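PDB 4MRU: SusD homolog from Bacteroides thetaiotaomicron, which probably binds mucin O-glycans at the outer membrane as a SusD-like lipoprotein with a TPR-like fold that passes sugars on for uptake. Local coordinates for residues K256-V260 with M307-N313; R295-N299 with L443-K449; F198-L204 with A226-I232. The contacts are given in a common frame with arbitrary orientation. Residue numbers count along the deposited sequence, not the author numbering.

Contact 1: K256-V260 with M307-N313; sequences KDYRV and MITSYSN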
loop_
_atom_site.group_PDB
_atom_site.type_symbol
_atom_site.label_atom_id
_atom_site.label_comp_id
_atom_site.label_asym_id
_atom_site.label_seq_id
_atom_site.Cartn_x
_atom_site.Cartn_y
_atom_site.Cartn_z
ATOM N N LYS A 256 -8.114 -0.641 -20.336
ATOM C CA LYS A 256 -8.702 0.649 -19.979
ATOM C C LYS A 256 -9.870 0.502 -18.975
ATOM O O LYS A 256 -10.889 1.174 -19.117
ATOM C CB LYS A 256 -9.142 1.406 -21.253
ATOM C CG LYS A 256 -8.023 1.483 -22.308
ATOM C CD LYS A 256 -8.445 2.291 -23.523
ATOM C CE LYS A 256 -7.533 1.985 -24.686
ATOM N NZ LYS A 256 -7.710 2.977 -25.781
ATOM N N ASP A 257 -9.690 -0.380 -17.984
ATOM C CA ASP A 257 -10.679 -0.673 -16.976
ATOM C C ASP A 257 -10.639 0.305 -15.777
ATOM O O ASP A 257 -11.517 0.277 -14.940
ATOM C CB ASP A 257 -10.505 -2.090 -16.436
ATOM C CG ASP A 257 -11.062 -3.167 -17.347
ATOM O OD1 ASP A 257 -11.685 -2.855 -18.381
ATOM O OD2 ASP A 257 -10.854 -4.348 -17.003
ATOM N N TYR A 258 -9.612 1.137 -15.674
ATOM C CA TYR A 258 -9.440 2.052 -14.541
ATOM C C TYR A 258 -8.976 3.420 -14.995
ATOM O O TYR A 258 -8.164 3.551 -15.935
ATOM C CB TYR A 258 -8.432 1.496 -13.494
ATOM C CG TYR A 258 -8.796 0.094 -13.128
ATOM C CD1 TYR A 258 -9.786 -0.157 -12.199
ATOM C CD2 TYR A 258 -8.287 -0.997 -13.866
ATOM C CE1 TYR A 258 -10.211 -1.468 -11.942
ATOM C CE2 TYR A 258 -8.732 -2.299 -13.610
ATOM C CZ TYR A 258 -9.688 -2.505 -12.659
ATOM O OH TYR A 258 -10.147 -3.767 -12.451
ATOM N N ARG A 259 -9.447 4.449 -14.290
ATOM C CA ARG A 259 -8.903 5.778 -14.460
ATOM C C ARG A 259 -8.647 6.365 -13.079
ATOM O O ARG A 259 -9.048 5.822 -12.056
ATOM C CB ARG A 259 -9.831 6.679 -15.300
ATOM C CG ARG A 259 -9.996 6.299 -16.767
ATOM C CD ARG A 259 -8.697 6.587 -17.455
ATOM N NE ARG A 259 -8.557 6.228 -18.873
ATOM C CZ ARG A 259 -7.858 5.191 -19.344
ATOM N NH1 ARG A 259 -7.350 4.258 -18.543
ATOM N NH2 ARG A 259 -7.681 5.083 -20.646
ATOM N N VAL A 260 -7.976 7.489 -13.074
ATOM C CA VAL A 260 -7.575 8.120 -11.852
ATOM C C VAL A 260 -8.774 8.675 -11.089
ATOM O O VAL A 260 -9.710 9.227 -11.663
ATOM C CB VAL A 260 -6.536 9.242 -12.148
ATOM C CG1 VAL A 260 -6.112 9.920 -10.863
ATOM C CG2 VAL A 260 -5.337 8.658 -12.844
HETATM N N MSE A 307 -16.241 7.336 -19.640
HETATM C CA MSE A 307 -15.414 7.175 -18.430
HETATM C C MSE A 307 -13.966 7.029 -18.799
HETATM O O MSE A 307 -13.100 7.522 -18.107
HETATM C CB MSE A 307 -15.789 5.929 -17.610
HETATM C CG MSE A 307 -17.242 5.819 -17.166
HETATM SE SE MSE A 307 -17.753 7.322 -15.967
HETATM C CE MSE A 307 -18.576 8.333 -17.344
ATOM N N ILE A 308 -13.695 6.354 -19.904
ATOM C CA ILE A 308 -12.324 6.116 -20.347
ATOM C C ILE A 308 -11.693 7.397 -20.887
ATOM O O ILE A 308 -10.568 7.700 -20.582
ATOM C CB ILE A 308 -12.293 5.022 -21.427
ATOM C CG1 ILE A 308 -12.540 3.652 -20.789
ATOM C CG2 ILE A 308 -10.979 5.037 -22.225
ATOM C CD1 ILE A 308 -12.979 2.602 -21.792
ATOM N N THR A 309 -12.460 8.190 -21.627
ATOM C CA THR A 309 -11.891 9.374 -22.308
ATOM C C THR A 309 -12.006 10.685 -21.518
ATOM O O THR A 309 -11.299 11.624 -21.823
ATOM C CB THR A 309 -12.521 9.583 -23.697
ATOM O OG1 THR A 309 -13.936 9.749 -23.564
ATOM C CG2 THR A 309 -12.212 8.381 -24.657
ATOM N N SER A 310 -12.861 10.750 -20.509
ATOM C CA SER A 310 -13.100 12.024 -19.816
ATOM C C SER A 310 -12.233 12.239 -18.583
ATOM O O SER A 310 -12.269 13.312 -17.972
ATOM C CB SER A 310 -14.555 12.100 -19.389
ATOM O OG SER A 310 -15.365 12.023 -20.541
ATOM N N TYR A 311 -11.523 11.188 -18.172
ATOM C CA TYR A 311 -10.707 11.218 -16.968
ATOM C C TYR A 311 -9.271 10.796 -17.276
ATOM O O TYR A 311 -9.028 9.992 -18.146
ATOM C CB TYR A 311 -11.304 10.308 -15.882
ATOM C CG TYR A 311 -12.718 10.706 -15.600
ATOM C CD1 TYR A 311 -12.997 11.836 -14.846
ATOM C CD2 TYR A 311 -13.775 9.948 -16.069
ATOM C CE1 TYR A 311 -14.303 12.228 -14.606
ATOM C CE2 TYR A 311 -15.080 10.330 -15.842
ATOM C CZ TYR A 311 -15.344 11.482 -15.115
ATOM O OH TYR A 311 -16.644 11.868 -14.882
ATOM N N SER A 312 -8.343 11.378 -16.538
ATOM C CA SER A 312 -6.930 11.052 -16.646
ATOM C C SER A 312 -6.692 9.565 -16.377
ATOM O O SER A 312 -7.365 8.973 -15.540
ATOM C CB SER A 312 -6.122 11.892 -15.650
ATOM O OG SER A 312 -6.140 13.248 -15.988
ATOM N N ASN A 313 -5.686 9.023 -17.048
ATOM C CA ASN A 313 -5.085 7.731 -16.735
ATOM C C ASN A 313 -3.840 7.930 -15.898
ATOM O O ASN A 313 -3.301 9.025 -15.840
ATOM C CB ASN A 313 -4.697 7.024 -18.037
ATOM C CG ASN A 313 -4.406 5.545 -17.866
ATOM O OD1 ASN A 313 -4.505 4.977 -16.789
ATOM N ND2 ASN A 313 -4.020 4.928 -18.947
HETATM O O HOH W 1 -7.653 7.285 -22.243
#
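Arg-259 lays its long side chain along the backbone of the 307-313 segment, its CG 3.6 Å from Met-307 O and its CD 3.3 Å from Ser-312 O. Of the carbonyls beside it, NE satisfies Ile-308 O, donating at 3.0 Å with good geometry, whereas Met-307 O lies against the aliphatic CG and is buried without a partner. Water 1 accepts from Arg-259 NH2 at 2.7 Å and returns a weak bond to Ile-308 O at 3.4 Å. NH1 bends back on its own strand, donating to Tyr-258 O at 2.8 Å, and also to Phe-252 O. The amide of Asn-313 lies over one face of the guanidinium, Arg-259 NH1 to Asn-313 CG 3.3 Å, a packing contact rather than a hydrogen bond. Val-260 N donates an almost straight hydrogen bond to Ser-312 O, 2.9 Å away, while Ile-308 CG1 packs 3.4 Å from Lys-256 O. Lys-256, just after helix 248-254, is the first residue to leave helical angles, with positive phi, and leads into strand 258-260. Ser-312 OG bonds to Thr-281 O. Through the bonds of Arg-259 NE and Val-260 N, the chain around and beyond Ile-308 is joined to strand 258-260, which pairs antiparallel with strand 58-60 and turns Tyr-258 onto helices 40-54 and 248-254.

Contact 2: R295-N299 with L443-K449; sequences RIGIN and LPVVVNK. With EDO (1,2-ethanediol), chain K.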
loop_
_atom_site.group_PDB
_atom_site.type_symbol
_atom_site.label_atom_id
_atom_site.label_comp_id
_atom_site.label_asym_id
_atom_site.label_seq_id
_atom_site.Cartn_x
_atom_site.Cartn_y
_atom_site.Cartn_z
ATOM N N ARG A 295 -15.055 10.297 -9.726
ATOM C CA ARG A 295 -15.558 10.043 -8.378
ATOM C C ARG A 295 -15.526 8.552 -8.102
ATOM O O ARG A 295 -16.010 7.772 -8.889
ATOM C CB ARG A 295 -16.966 10.582 -8.193
ATOM C CG ARG A 295 -17.504 10.538 -6.755
ATOM C CD ARG A 295 -16.878 11.613 -5.860
ATOM N NE ARG A 295 -17.435 11.495 -4.556
ATOM C CZ ARG A 295 -18.537 12.106 -4.157
ATOM N NH1 ARG A 295 -19.205 12.965 -4.970
ATOM N NH2 ARG A 295 -18.985 11.867 -2.941
ATOM N N ILE A 296 -14.970 8.163 -6.968
ATOM C CA ILE A 296 -14.933 6.742 -6.586
ATOM C C ILE A 296 -16.177 6.349 -5.791
ATOM O O ILE A 296 -16.535 7.030 -4.852
ATOM C CB ILE A 296 -13.669 6.421 -5.769
ATOM C CG1 ILE A 296 -12.453 6.644 -6.653
ATOM C CG2 ILE A 296 -13.701 4.990 -5.223
ATOM C CD1 ILE A 296 -11.156 6.674 -5.905
ATOM N N GLY A 297 -16.794 5.244 -6.191
ATOM C CA GLY A 297 -18.027 4.755 -5.561
ATOM C C GLY A 297 -19.337 5.286 -6.132
ATOM O O GLY A 297 -20.152 5.881 -5.418
ATOM N N ILE A 298 -19.540 5.021 -7.414
ATOM C CA ILE A 298 -20.638 5.510 -8.163
ATOM C C ILE A 298 -21.149 4.412 -9.100
ATOM O O ILE A 298 -20.456 3.445 -9.298
ATOM C CB ILE A 298 -20.208 6.686 -9.046
ATOM C CG1 ILE A 298 -19.116 6.255 -10.021
ATOM C CG2 ILE A 298 -19.752 7.875 -8.179
ATOM C CD1 ILE A 298 -18.819 7.249 -11.125
ATOM N N ASN A 299 -22.344 4.616 -9.666
ATOM C CA ASN A 299 -22.863 3.840 -10.786
ATOM C C ASN A 299 -23.171 4.842 -11.888
ATOM O O ASN A 299 -24.250 5.399 -11.938
ATOM C CB ASN A 299 -24.113 3.034 -10.403
ATOM C CG ASN A 299 -23.860 1.916 -9.367
ATOM O OD1 ASN A 299 -24.792 1.491 -8.694
ATOM N ND2 ASN A 299 -22.678 1.413 -9.299
ATOM N N LEU A 443 -12.924 11.576 -0.193
ATOM C CA LEU A 443 -14.293 11.821 -0.516
ATOM C C LEU A 443 -15.126 10.579 -0.252
ATOM O O LEU A 443 -14.725 9.449 -0.627
ATOM C CB LEU A 443 -14.429 12.226 -1.995
ATOM C CG LEU A 443 -13.734 13.517 -2.432
ATOM C CD1 LEU A 443 -13.930 13.783 -3.920
ATOM C CD2 LEU A 443 -14.269 14.692 -1.652
ATOM N N PRO A 444 -16.319 10.775 0.311
ATOM C CA PRO A 444 -17.149 9.593 0.588
ATOM C C PRO A 444 -17.683 8.987 -0.710
ATOM O O PRO A 444 -17.844 9.689 -1.698
ATOM C CB PRO A 444 -18.282 10.153 1.445
ATOM C CG PRO A 444 -18.425 11.566 0.991
ATOM C CD PRO A 444 -16.984 12.018 0.728
ATOM N N VAL A 445 -17.954 7.685 -0.704
ATOM C CA VAL A 445 -18.608 7.065 -1.832
ATOM C C VAL A 445 -20.025 7.666 -1.963
ATOM O O VAL A 445 -20.611 8.139 -0.984
ATOM C CB VAL A 445 -18.703 5.522 -1.747
ATOM C CG1 VAL A 445 -17.320 4.909 -1.627
ATOM C CG2 VAL A 445 -19.589 5.093 -0.577
ATOM N N VAL A 446 -20.559 7.615 -3.179
ATOM C CA VAL A 446 -21.939 7.988 -3.414
ATOM C C VAL A 446 -22.906 6.826 -3.179
ATOM O O VAL A 446 -23.895 6.951 -2.473
ATOM C CB VAL A 446 -22.078 8.525 -4.849
ATOM C CG1 VAL A 446 -23.518 8.890 -5.108
ATOM C CG2 VAL A 446 -21.123 9.714 -5.024
ATOM N N VAL A 447 -22.603 5.701 -3.813
ATOM C CA VAL A 447 -23.380 4.509 -3.714
ATOM C C VAL A 447 -22.712 3.553 -2.728
ATOM O O VAL A 447 -21.666 2.957 -3.018
ATOM C CB VAL A 447 -23.503 3.851 -5.089
ATOM C CG1 VAL A 447 -24.395 2.626 -5.002
ATOM C CG2 VAL A 447 -24.103 4.819 -6.112
ATOM N N ASN A 448 -23.278 3.476 -1.523
ATOM C CA ASN A 448 -22.750 2.595 -0.473
ATOM C C ASN A 448 -23.599 1.382 -0.425
ATOM O O ASN A 448 -24.669 1.383 0.212
ATOM C CB ASN A 448 -22.700 3.283 0.912
ATOM C CG ASN A 448 -22.186 2.355 1.977
ATOM O OD1 ASN A 448 -22.060 1.115 1.758
ATOM N ND2 ASN A 448 -21.961 2.905 3.177
ATOM N N LYS A 449 -23.152 0.339 -1.121
ATOM C CA LYS A 449 -23.877 -0.921 -1.157
ATOM C C LYS A 449 -23.224 -1.923 -0.245
ATOM O O LYS A 449 -23.500 -3.117 -0.354
ATOM C CB LYS A 449 -23.952 -1.451 -2.596
ATOM C CG LYS A 449 -24.909 -0.694 -3.509
ATOM C CD LYS A 449 -24.593 -1.052 -4.968
ATOM C CE LYS A 449 -25.745 -0.730 -5.923
ATOM N NZ LYS A 449 -25.378 -1.002 -7.358
HETATM C C1 EDO K . -23.742 12.704 -4.610
HETATM O O1 EDO K . -23.654 13.011 -3.181
HETATM C C2 EDO K . -22.958 13.626 -5.576
HETATM O O2 EDO K . -21.874 14.392 -4.969
HETATM O O HOH W 2 -15.696 9.442 -3.743
HETATM O O HOH W 3 -22.044 -0.777 -7.675
#
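A single carbonyl, Gly-297 O, accepts two successive backbone amides: Val-446 N and Val-447 N both stand 2.9 Å from it, the second almost in line with its N-H bond and the first at a more bent angle. These bonds tie together two loops, neither of which is regular strand. Glycine is needed at this point twice over. Its phi of 89° and psi of 60° would press a CB against the preceding carbonyl, and that CB would also collide with Val-445 CB, because the CA atoms of Gly-297 and Val-445 are just 4.4 Å apart. On one flank Arg-295 reaches across, NH2 donating to Pro-444 O at 2.8 Å, with a weak second bond from NE to the same oxygen at 3.4 Å. Water 2 accepts from Arg-295 NE at 2.8 Å and lies within reach of two carbonyls, 2.8 Å from Ile-296 O and 3.0 Å from Pro-444 O. Val-446 CG2 lies over one face of the guanidinium, 3.6 Å from Arg-295 CZ, and also meets Ile-298 CG2 at 3.9 Å. Arg-295 NH1 bonds to Tyr-388 O as well as to O2 of a 1,2-ethanediol at 3.0 Å, probably from the crystallisation liquor. Farther along, Lys-449 NZ donates to Asn-299 OD1 at 2.9 Å. Leu-443, touching Ala-262, links the pair to helix 262-270. The result is a loop-to-loop junction built on irregular backbone bonding, within the long non-helical connections of a SusD-like fold.

Contact 3: F198-L204 with A226-I232; sequences FLHSLQL and AVTAGVI. With EDO (1,2-ethanediol), chain E.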
loop_
_atom_site.group_PDB
_atom_site.type_symbol
_atom_site.label_atom_id
_atom_site.label_comp_id
_atom_site.label_asym_id
_atom_site.label_seq_id
_atom_site.Cartn_x
_atom_site.Cartn_y
_atom_site.Cartn_z
ATOM N N PHE A 198 16.384 -2.471 2.884
ATOM C CA PHE A 198 14.963 -2.689 2.653
ATOM C C PHE A 198 14.329 -3.368 3.867
ATOM O O PHE A 198 13.236 -2.986 4.315
ATOM C CB PHE A 198 14.712 -3.529 1.397
ATOM C CG PHE A 198 13.322 -4.004 1.287
ATOM C CD1 PHE A 198 12.310 -3.116 0.941
ATOM C CD2 PHE A 198 13.000 -5.317 1.555
ATOM C CE1 PHE A 198 10.996 -3.541 0.858
ATOM C CE2 PHE A 198 11.692 -5.739 1.483
ATOM C CZ PHE A 198 10.697 -4.853 1.108
ATOM N N LEU A 199 14.975 -4.401 4.361
ATOM C CA LEU A 199 14.425 -5.115 5.537
ATOM C C LEU A 199 14.196 -4.180 6.712
ATOM O O LEU A 199 13.157 -4.231 7.379
ATOM C CB LEU A 199 15.372 -6.243 5.930
ATOM C CG LEU A 199 15.006 -7.210 7.034
ATOM C CD1 LEU A 199 15.730 -8.525 6.775
ATOM C CD2 LEU A 199 15.368 -6.655 8.393
ATOM N N HIS A 200 15.174 -3.327 6.980
ATOM C CA HIS A 200 15.026 -2.331 8.065
ATOM C C HIS A 200 13.909 -1.314 7.805
ATOM O O HIS A 200 13.229 -0.863 8.730
ATOM C CB HIS A 200 16.344 -1.631 8.302
ATOM C CG HIS A 200 17.444 -2.565 8.685
ATOM N ND1 HIS A 200 18.752 -2.400 8.252
ATOM C CD2 HIS A 200 17.422 -3.724 9.378
ATOM C CE1 HIS A 200 19.489 -3.383 8.736
ATOM N NE2 HIS A 200 18.698 -4.215 9.389
ATOM N N SER A 201 13.741 -0.935 6.551
ATOM C CA SER A 201 12.682 -0.041 6.168
ATOM C C SER A 201 11.290 -0.709 6.392
ATOM O O SER A 201 10.387 -0.094 6.873
ATOM C CB SER A 201 12.866 0.399 4.711
ATOM O OG SER A 201 14.167 0.954 4.513
ATOM N N LEU A 202 11.174 -1.981 6.049
ATOM C CA LEU A 202 9.938 -2.720 6.291
ATOM C C LEU A 202 9.665 -2.847 7.781
ATOM O O LEU A 202 8.511 -2.716 8.192
ATOM C CB LEU A 202 10.035 -4.100 5.691
ATOM C CG LEU A 202 8.815 -5.016 5.711
ATOM C CD1 LEU A 202 7.628 -4.343 5.054
ATOM C CD2 LEU A 202 9.155 -6.331 5.015
ATOM N N GLN A 203 10.701 -3.119 8.587
ATOM C CA GLN A 203 10.537 -3.128 10.049
ATOM C C GLN A 203 10.007 -1.777 10.547
ATOM O O GLN A 203 9.134 -1.730 11.405
ATOM C CB GLN A 203 11.832 -3.431 10.762
ATOM C CG GLN A 203 12.358 -4.841 10.597
ATOM C CD GLN A 203 13.805 -4.982 11.102
ATOM O OE1 GLN A 203 14.658 -4.116 10.870
ATOM N NE2 GLN A 203 14.073 -6.084 11.802
ATOM N N LEU A 204 10.523 -0.695 9.995
ATOM C CA LEU A 204 10.064 0.643 10.344
ATOM C C LEU A 204 8.580 0.858 9.987
ATOM O O LEU A 204 7.805 1.380 10.779
ATOM C CB LEU A 204 10.937 1.677 9.638
ATOM C CG LEU A 204 10.572 3.150 9.838
ATOM C CD1 LEU A 204 10.583 3.519 11.313
ATOM C CD2 LEU A 204 11.530 4.028 9.065
ATOM N N ALA A 226 15.760 -0.263 13.938
ATOM C CA ALA A 226 15.764 -0.380 12.476
ATOM C C ALA A 226 16.456 0.813 11.813
ATOM O O ALA A 226 17.314 0.629 10.961
ATOM C CB ALA A 226 14.357 -0.506 11.968
ATOM N N VAL A 227 16.112 2.021 12.259
ATOM C CA VAL A 227 16.773 3.207 11.777
ATOM C C VAL A 227 18.256 3.179 12.086
ATOM O O VAL A 227 19.093 3.502 11.226
ATOM C CB VAL A 227 16.096 4.482 12.359
ATOM C CG1 VAL A 227 16.934 5.713 12.123
ATOM C CG2 VAL A 227 14.755 4.662 11.700
ATOM N N THR A 228 18.622 2.793 13.307
ATOM C CA THR A 228 20.020 2.683 13.641
ATOM C C THR A 228 20.742 1.684 12.739
ATOM O O THR A 228 21.872 1.914 12.368
ATOM C CB THR A 228 20.202 2.293 15.136
ATOM O OG1 THR A 228 19.622 3.328 15.913
ATOM C CG2 THR A 228 21.658 2.151 15.496
ATOM N N ALA A 229 20.083 0.580 12.392
ATOM C CA ALA A 229 20.720 -0.464 11.562
ATOM C C ALA A 229 20.885 -0.039 10.115
ATOM O O ALA A 229 21.712 -0.632 9.405
ATOM C CB ALA A 229 19.925 -1.783 11.623
ATOM N N GLY A 230 20.123 0.969 9.683
ATOM C CA GLY A 230 20.271 1.552 8.376
ATOM C C GLY A 230 19.039 1.273 7.511
ATOM O O GLY A 230 18.744 0.135 7.199
ATOM N N VAL A 231 18.351 2.340 7.088
ATOM C CA VAL A 231 17.173 2.252 6.229
ATOM C C VAL A 231 17.496 2.911 4.889
ATOM O O VAL A 231 18.571 3.504 4.731
ATOM C CB VAL A 231 15.938 2.909 6.867
ATOM C CG1 VAL A 231 15.447 2.090 8.064
ATOM C CG2 VAL A 231 16.225 4.364 7.313
ATOM N N ILE A 232 16.587 2.765 3.921
ATOM C CA ILE A 232 16.724 3.377 2.613
ATOM C C ILE A 232 16.652 4.901 2.752
ATOM O O ILE A 232 15.655 5.448 3.222
ATOM C CB ILE A 232 15.612 2.875 1.646
ATOM C CG1 ILE A 232 15.739 1.371 1.400
ATOM C CG2 ILE A 232 15.646 3.624 0.333
ATOM C CD1 ILE A 232 14.513 0.750 0.763
HETATM C C1 EDO E . 17.240 -5.778 13.570
HETATM O O1 EDO E . 16.862 -6.521 12.412
HETATM C C2 EDO E . 17.547 -4.363 13.142
HETATM O O2 EDO E . 16.288 -3.741 12.920
#
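Two successive antiparallel helices, 192-209 and 216-229, form a helical hairpin of the kind repeated in the TPR-like part of SusD homologues, and this contact joins the middle of the first to the end of the second. Ala-226 starts the interface: its methyl group fits against the backbone of the first helix, CB 3.4 Å from His-200 O, a closeness that a small residue permits. Val-227 turns its CB away, yet CG2 still reaches Leu-204 CD2 at 4.2 Å, near helix 327-339. Ala-229 sets its CB over the face of the His-200 ring, 3.5 Å from the centroid, in a CH-pi contact. Gly-230 then leaves the helix with positive phi, and its carbonyl O accepts from His-200 ND1 at 2.7 Å; NE2 of the same ring bonds to Asp-167 of helix 152-173, so the imidazole bridges both neighbours. Val-231 packs its CG1 3.8 Å from His-200 CB. Ile-232 closes the segment, with CD1 3.9 Å from Phe-198 CA. Ser-201 OG, which also bonds to Leu-197 O one turn earlier in its own helix, accepts a nearly linear hydrogen bond from Ile-232 N at 3.1 Å.

Together the three contacts illustrate how a largely helical protein fastens helices and loops with polar side chains aimed at backbone groups. Contacts 1 and 2 are neighbours, centres 16 Å and nearest atoms about 5 Å apart, and their segments alternate along the chain, 295-299 falling between the two segments of contact 1. Contact 3 closes earlier in the sequence and lies on the opposite side of the chain's centre, its own centre 37 Å from that of contact 1 and 38 Å from that of contact 2. All three lie away from the magnesium ligand Asn-373, so none forms part of that known metal site.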